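Local coordinates for glycerophosphodiester phosphodiesterase (Thermotoga maritima, PDB 1O1Z), which belongs to the glycerophosphoryl diester phosphodiesterase family and folds as a TIM barrel, a ring of parallel strands wrapped in helices, at residues 117-122 / 129-134; 165-170 / 197-202. All coordinates share one frame; numbering follows the deposited sequence.

Overall arrangement
Both contacts join a helix of the outer layer to a chain segment that runs into the same curved sheet, but at different depths. Interaction 1 is buried and wholly apolar: helix 116-123 meets strand 129-133, its partner in a beta-alpha-beta unit, through valine, leucine and phenylalanine. Interaction 2, about 19 Å away between centres, lies further from the middle of the chain and is partly exposed. There 165-170 meets the turn leading into strand 200-204, with a valine-isoleucine pair on the buried side and a glutamate-lysine salt bridge with two waters at the surface. Their segments meet where Ile130 CD1 packs 3.9 Å from Phe202 CZ.

Interaction 1 (117-122 / 129-134)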
loop_
_atom_site.group_PDB
_atom_site.type_symbol
_atom_site.label_atom_id
_atom_site.label_comp_id
_atom_site.label_asym_id
_atom_site.label_seq_id
_atom_site.Cartn_x
_atom_site.Cartn_y
_atom_site.Cartn_z
ATOM N N ASP A 117 -11.118 -3.566 -12.007
ATOM C CA ASP A 117 -12.586 -3.625 -11.953
ATOM C C ASP A 117 -13.054 -4.557 -10.830
ATOM O O ASP A 117 -13.990 -4.223 -10.091
ATOM C CB ASP A 117 -13.165 -4.068 -13.280
ATOM C CG ASP A 117 -13.119 -2.966 -14.344
ATOM O OD1 ASP A 117 -13.004 -1.766 -14.007
ATOM O OD2 ASP A 117 -13.216 -3.216 -15.545
ATOM N N ALA A 118 -12.418 -5.726 -10.691
ATOM C CA ALA A 118 -12.766 -6.659 -9.628
ATOM C C ALA A 118 -12.507 -6.096 -8.232
ATOM O O ALA A 118 -13.279 -6.320 -7.308
ATOM C CB ALA A 118 -12.025 -7.966 -9.812
ATOM N N VAL A 119 -11.421 -5.363 -8.081
ATOM C CA VAL A 119 -11.093 -4.730 -6.814
ATOM C C VAL A 119 -12.156 -3.681 -6.475
ATOM O O VAL A 119 -12.608 -3.620 -5.342
ATOM C CB VAL A 119 -9.700 -4.082 -6.851
ATOM C CG1 VAL A 119 -9.481 -3.162 -5.657
ATOM C CG2 VAL A 119 -8.631 -5.171 -6.908
ATOM N N LEU A 120 -12.532 -2.860 -7.440
ATOM C CA LEU A 120 -13.535 -1.819 -7.195
ATOM C C LEU A 120 -14.876 -2.428 -6.805
ATOM O O LEU A 120 -15.548 -1.918 -5.922
ATOM C CB LEU A 120 -13.647 -0.881 -8.380
ATOM C CG LEU A 120 -12.428 0.047 -8.473
ATOM C CD1 LEU A 120 -12.329 0.706 -9.841
ATOM C CD2 LEU A 120 -12.501 1.115 -7.325
ATOM N N GLU A 121 -15.255 -3.533 -7.439
ATOM C CA GLU A 121 -16.527 -4.151 -7.128
ATOM C C GLU A 121 -16.554 -4.672 -5.700
ATOM O O GLU A 121 -17.520 -4.409 -4.948
ATOM C CB GLU A 121 -16.833 -5.254 -8.152
ATOM C CG GLU A 121 -18.225 -5.846 -8.018
ATOM C CD GLU A 121 -19.336 -4.809 -8.151
ATOM O OE1 GLU A 121 -19.199 -3.842 -8.952
ATOM O OE2 GLU A 121 -20.363 -4.954 -7.445
ATOM N N ILE A 122 -15.500 -5.383 -5.280
ATOM C CA ILE A 122 -15.478 -5.967 -3.951
ATOM C C ILE A 122 -15.336 -4.876 -2.889
ATOM O O ILE A 122 -15.781 -5.030 -1.739
ATOM C CB ILE A 122 -14.378 -7.038 -3.815
ATOM C CG1 ILE A 122 -14.616 -7.837 -2.521
ATOM C CG2 ILE A 122 -13.022 -6.445 -3.855
ATOM N N LEU A 129 -10.482 2.431 2.768
ATOM C CA LEU A 129 -9.568 1.919 1.772
ATOM C C LEU A 129 -8.823 3.053 1.099
ATOM O O LEU A 129 -9.396 4.142 0.869
ATOM C CB LEU A 129 -10.323 1.144 0.704
ATOM C CG LEU A 129 -11.121 -0.015 1.228
ATOM C CD1 LEU A 129 -11.853 -0.681 0.097
ATOM C CD2 LEU A 129 -10.248 -1.035 1.979
ATOM N N ILE A 130 -7.554 2.812 0.799
ATOM C CA ILE A 130 -6.752 3.671 -0.052
ATOM C C ILE A 130 -6.203 2.809 -1.177
ATOM O O ILE A 130 -5.544 1.811 -0.908
ATOM C CB ILE A 130 -5.566 4.304 0.702
ATOM C CG1 ILE A 130 -6.024 5.139 1.881
ATOM C CG2 ILE A 130 -4.751 5.177 -0.257
ATOM C CD1 ILE A 130 -4.878 5.456 2.880
ATOM N N PHE A 131 -6.504 3.155 -2.427
ATOM C CA PHE A 131 -5.983 2.435 -3.603
ATOM C C PHE A 131 -4.735 3.128 -4.071
ATOM O O PHE A 131 -4.741 4.341 -4.262
ATOM C CB PHE A 131 -7.017 2.417 -4.732
ATOM C CG PHE A 131 -8.330 1.829 -4.290
ATOM C CD1 PHE A 131 -8.462 0.439 -4.160
ATOM C CD2 PHE A 131 -9.396 2.642 -3.934
ATOM C CE1 PHE A 131 -9.696 -0.099 -3.720
ATOM C CE2 PHE A 131 -10.590 2.084 -3.488
ATOM C CZ PHE A 131 -10.711 0.693 -3.394
ATOM N N SER A 132 -3.664 2.389 -4.292
ATOM C CA SER A 132 -2.462 2.992 -4.794
ATOM C C SER A 132 -1.902 2.159 -5.928
ATOM O O SER A 132 -2.268 0.993 -6.140
ATOM C CB SER A 132 -1.418 3.167 -3.693
ATOM O OG SER A 132 -1.097 1.923 -3.079
ATOM N N SER A 133 -1.034 2.796 -6.699
ATOM C CA SER A 133 -0.397 2.156 -7.837
ATOM C C SER A 133 0.715 3.048 -8.348
ATOM O O SER A 133 0.664 4.281 -8.228
ATOM C CB SER A 133 -1.404 1.898 -8.966
ATOM O OG SER A 133 -0.796 1.217 -10.064
ATOM N N PHE A 134 1.734 2.429 -8.963
ATOM C CA PHE A 134 2.706 3.190 -9.728
ATOM C C PHE A 134 2.159 3.599 -11.124
ATOM O O PHE A 134 2.753 4.421 -11.821
ATOM C CB PHE A 134 4.000 2.351 -9.901
ATOM C CG PHE A 134 4.806 2.183 -8.631
ATOM C CD1 PHE A 134 5.693 3.168 -8.233
ATOM C CD2 PHE A 134 4.654 1.071 -7.835
ATOM C CE1 PHE A 134 6.455 3.019 -7.070
ATOM C CE2 PHE A 134 5.388 0.932 -6.657
ATOM C CZ PHE A 134 6.282 1.930 -6.283
#
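Phe131 carries its ring from strand 129-133 to the side of helix 116-123, where Val119 and Leu120 receive it. CB starts toward the helix but touches nothing on it, and CG, set anti to the carbonyl carbon (chi1 -56°), continues outward. Contact begins at Phe131 CD1, 4.0 Å from Val119 CG1, and tightens at Phe131 CE1, 3.6 Å from the same methyl. The methyl approaches obliquely, and the valine and the ring run antiparallel alongside one another. It is the CG1 branch of Val119 that does this, because chi1 of 167° places it anti to the backbone N.

The contact joins the helix and the second strand of a beta-alpha-beta unit of the TIM barrel, strand 105-110, helix 116-123, strand 129-133, in which the two strands pair in parallel and the helix covers them. Short, branched valine suits the helix position nearest the strand, its CA being 9.4 Å from that of Phe131, while the longer ring spans most of the gap. At the tip, Phe131 CZ is 4.3 Å from Leu120 CD2, which sits above the ring plane and is displaced toward its rim. Leucine fits here because its CB does not aim at the strand; only the extra reach to CD2 brings it to the ring.

Phe143 also meets the Phe131 ring, with planes inclined at about 50°, and Leu120 touches Phe143 as well. Phe131 touches Ser123 too, a residue of the sodium site, and its side chain lies about 6 Å from that ion.

Interaction 2 (165-170 / 197-202); sequences ERVEKE and KGIVIF
Glu168 and Lys197 run nearly perpendicular to each other over the outer rim of the TIM barrel, while just inside them Val167 and Ile199 meet at a slant. The contact links helix 160-170 of the barrel's outer layer to the turn between helix 185-196 and strand 200-204. In that turn Gly198, at positive phi, closes a Schellman motif and lets the chain swing from helix into strand.

Val167 and Ile199 aim at each other, and both also touch Leu175 and Phe194, so branched apolar residues suit this buried side. With CG1 of Ile199 anti to the carbonyl carbon (chi1 -64°), its CD1 comes 3.3 Å from Val167 CG1, tighter than usual for two carbons.

The charged pair suits the solvent side, where long, flexible chains can bend to meet. Glu168 folds at chi2 (-90°), and its carboxylate meets the end of Lys197. Lys197 NZ stands 2.7 Å from Glu168 OE2, approaching from well above the carboxylate plane, 65° out of it, while Glu168 OE1 lies against the lysine chain, 3.7 Å from Lys197 CD. Two waters tie the ammonium to the last turn of the helix, an end whose dipole would probably favour a positive charge. One accepts from NZ and donates to Val167 O; the other, 2.8 Å from Lys197 NZ, donates to Glu168 O at 2.6 Å.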
loop_
_atom_site.group_PDB
_atom_site.type_symbol
_atom_site.label_atom_id
_atom_site.label_comp_id
_atom_site.label_asym_id
_atom_site.label_seq_id
_atom_site.Cartn_x
_atom_site.Cartn_y
_atom_site.Cartn_z
ATOM N N GLU A 165 1.683 19.621 -11.765
ATOM C CA GLU A 165 0.514 19.896 -12.589
ATOM C C GLU A 165 -0.524 18.773 -12.427
ATOM O O GLU A 165 -1.700 19.025 -12.278
ATOM C CB GLU A 165 0.925 20.037 -14.055
ATOM C CG GLU A 165 1.720 21.289 -14.379
ATOM C CD GLU A 165 2.316 21.282 -15.790
ATOM O OE1 GLU A 165 2.099 20.306 -16.548
ATOM O OE2 GLU A 165 3.007 22.265 -16.139
ATOM N N ARG A 166 -0.052 17.526 -12.434
ATOM C CA ARG A 166 -0.938 16.378 -12.313
ATOM C C ARG A 166 -1.658 16.338 -10.977
ATOM O O ARG A 166 -2.837 16.089 -10.898
ATOM C CB ARG A 166 -0.130 15.105 -12.481
ATOM C CG ARG A 166 -0.964 13.876 -12.561
ATOM C CD ARG A 166 -0.109 12.634 -12.760
ATOM N NE ARG A 166 -0.984 11.624 -13.264
ATOM C CZ ARG A 166 -0.817 10.894 -14.353
ATOM N NH1 ARG A 166 0.274 10.902 -15.141
ATOM N NH2 ARG A 166 -1.785 10.097 -14.637
ATOM N N VAL A 167 -0.912 16.569 -9.911
ATOM C CA VAL A 167 -1.470 16.509 -8.571
ATOM C C VAL A 167 -2.516 17.624 -8.398
ATOM O O VAL A 167 -3.581 17.387 -7.835
ATOM C CB VAL A 167 -0.356 16.591 -7.511
ATOM C CG1 VAL A 167 -0.936 16.728 -6.105
ATOM C CG2 VAL A 167 0.500 15.361 -7.587
ATOM N N GLU A 168 -2.218 18.823 -8.885
ATOM C CA GLU A 168 -3.197 19.928 -8.875
ATOM C C GLU A 168 -4.468 19.607 -9.649
ATOM O O GLU A 168 -5.595 19.851 -9.187
ATOM C CB GLU A 168 -2.546 21.193 -9.447
ATOM C CG GLU A 168 -1.479 21.799 -8.552
ATOM C CD GLU A 168 -2.024 22.826 -7.569
ATOM O OE1 GLU A 168 -1.235 23.331 -6.743
ATOM O OE2 GLU A 168 -3.233 23.138 -7.625
ATOM N N LYS A 169 -4.291 19.005 -10.820
ATOM C CA LYS A 169 -5.386 18.745 -11.731
ATOM C C LYS A 169 -6.293 17.615 -11.234
ATOM O O LYS A 169 -7.508 17.671 -11.382
ATOM C CB LYS A 169 -4.815 18.431 -13.132
ATOM C CG LYS A 169 -5.763 17.796 -14.070
ATOM C CD LYS A 169 -5.160 17.702 -15.462
ATOM C CE LYS A 169 -6.282 17.539 -16.450
ATOM N NZ LYS A 169 -7.011 16.259 -16.166
ATOM N N GLU A 170 -5.686 16.578 -10.671
ATOM C CA GLU A 170 -6.377 15.326 -10.350
ATOM C C GLU A 170 -6.735 15.145 -8.895
ATOM O O GLU A 170 -7.633 14.367 -8.577
ATOM C CB GLU A 170 -5.539 14.133 -10.784
ATOM C CG GLU A 170 -5.266 14.073 -12.273
ATOM C CD GLU A 170 -6.482 13.858 -13.176
ATOM O OE1 GLU A 170 -7.588 13.575 -12.664
ATOM O OE2 GLU A 170 -6.308 14.037 -14.399
ATOM N N LYS A 197 -2.272 21.944 0.852
ATOM C CA LYS A 197 -3.548 21.741 0.157
ATOM C C LYS A 197 -4.414 20.592 0.671
ATOM O O LYS A 197 -5.538 20.423 0.201
ATOM C CB LYS A 197 -3.311 21.504 -1.333
ATOM C CG LYS A 197 -2.913 22.698 -2.121
ATOM C CD LYS A 197 -3.012 22.389 -3.614
ATOM C CE LYS A 197 -4.446 22.519 -4.148
ATOM N NZ LYS A 197 -4.572 21.998 -5.551
ATOM N N GLY A 198 -3.920 19.782 1.599
ATOM C CA GLY A 198 -4.715 18.742 2.237
ATOM C C GLY A 198 -4.391 17.346 1.711
ATOM O O GLY A 198 -4.993 16.348 2.159
ATOM N N ILE A 199 -3.408 17.264 0.824
ATOM C CA ILE A 199 -2.943 15.943 0.347
ATOM C C ILE A 199 -2.161 15.249 1.455
ATOM O O ILE A 199 -1.376 15.893 2.178
ATOM C CB ILE A 199 -2.125 16.071 -0.922
ATOM C CG1 ILE A 199 -3.014 16.625 -2.045
ATOM C CG2 ILE A 199 -1.549 14.705 -1.334
ATOM C CD1 ILE A 199 -2.276 17.240 -3.124
ATOM N N VAL A 200 -2.432 13.963 1.648
ATOM C CA VAL A 200 -1.850 13.154 2.711
ATOM C C VAL A 200 -0.557 12.536 2.204
ATOM O O VAL A 200 -0.540 11.980 1.125
ATOM C CB VAL A 200 -2.850 12.040 3.169
ATOM C CG1 VAL A 200 -2.243 11.072 4.134
ATOM C CG2 VAL A 200 -4.081 12.698 3.795
ATOM N N ILE A 201 0.529 12.688 2.953
ATOM C CA ILE A 201 1.824 12.182 2.520
ATOM C C ILE A 201 2.196 10.935 3.310
ATOM O O ILE A 201 2.309 10.994 4.526
ATOM C CB ILE A 201 2.919 13.268 2.761
ATOM C CG1 ILE A 201 2.535 14.630 2.123
ATOM C CG2 ILE A 201 4.269 12.735 2.308
ATOM C CD1 ILE A 201 2.307 14.604 0.640
ATOM N N PHE A 202 2.378 9.817 2.614
ATOM C CA PHE A 202 2.861 8.570 3.200
ATOM C C PHE A 202 4.272 8.342 2.680
ATOM O O PHE A 202 4.590 8.656 1.520
ATOM C CB PHE A 202 2.018 7.359 2.780
ATOM C CG PHE A 202 0.705 7.230 3.484
ATOM C CD1 PHE A 202 -0.410 7.880 3.010
ATOM C CD2 PHE A 202 0.578 6.395 4.611
ATOM C CE1 PHE A 202 -1.634 7.769 3.657
ATOM C CE2 PHE A 202 -0.654 6.297 5.259
ATOM C CZ PHE A 202 -1.755 6.974 4.759
HETATM O O HOH W 1 -4.005 19.151 -5.573
HETATM O O HOH W 2 -6.606 21.621 -7.495
#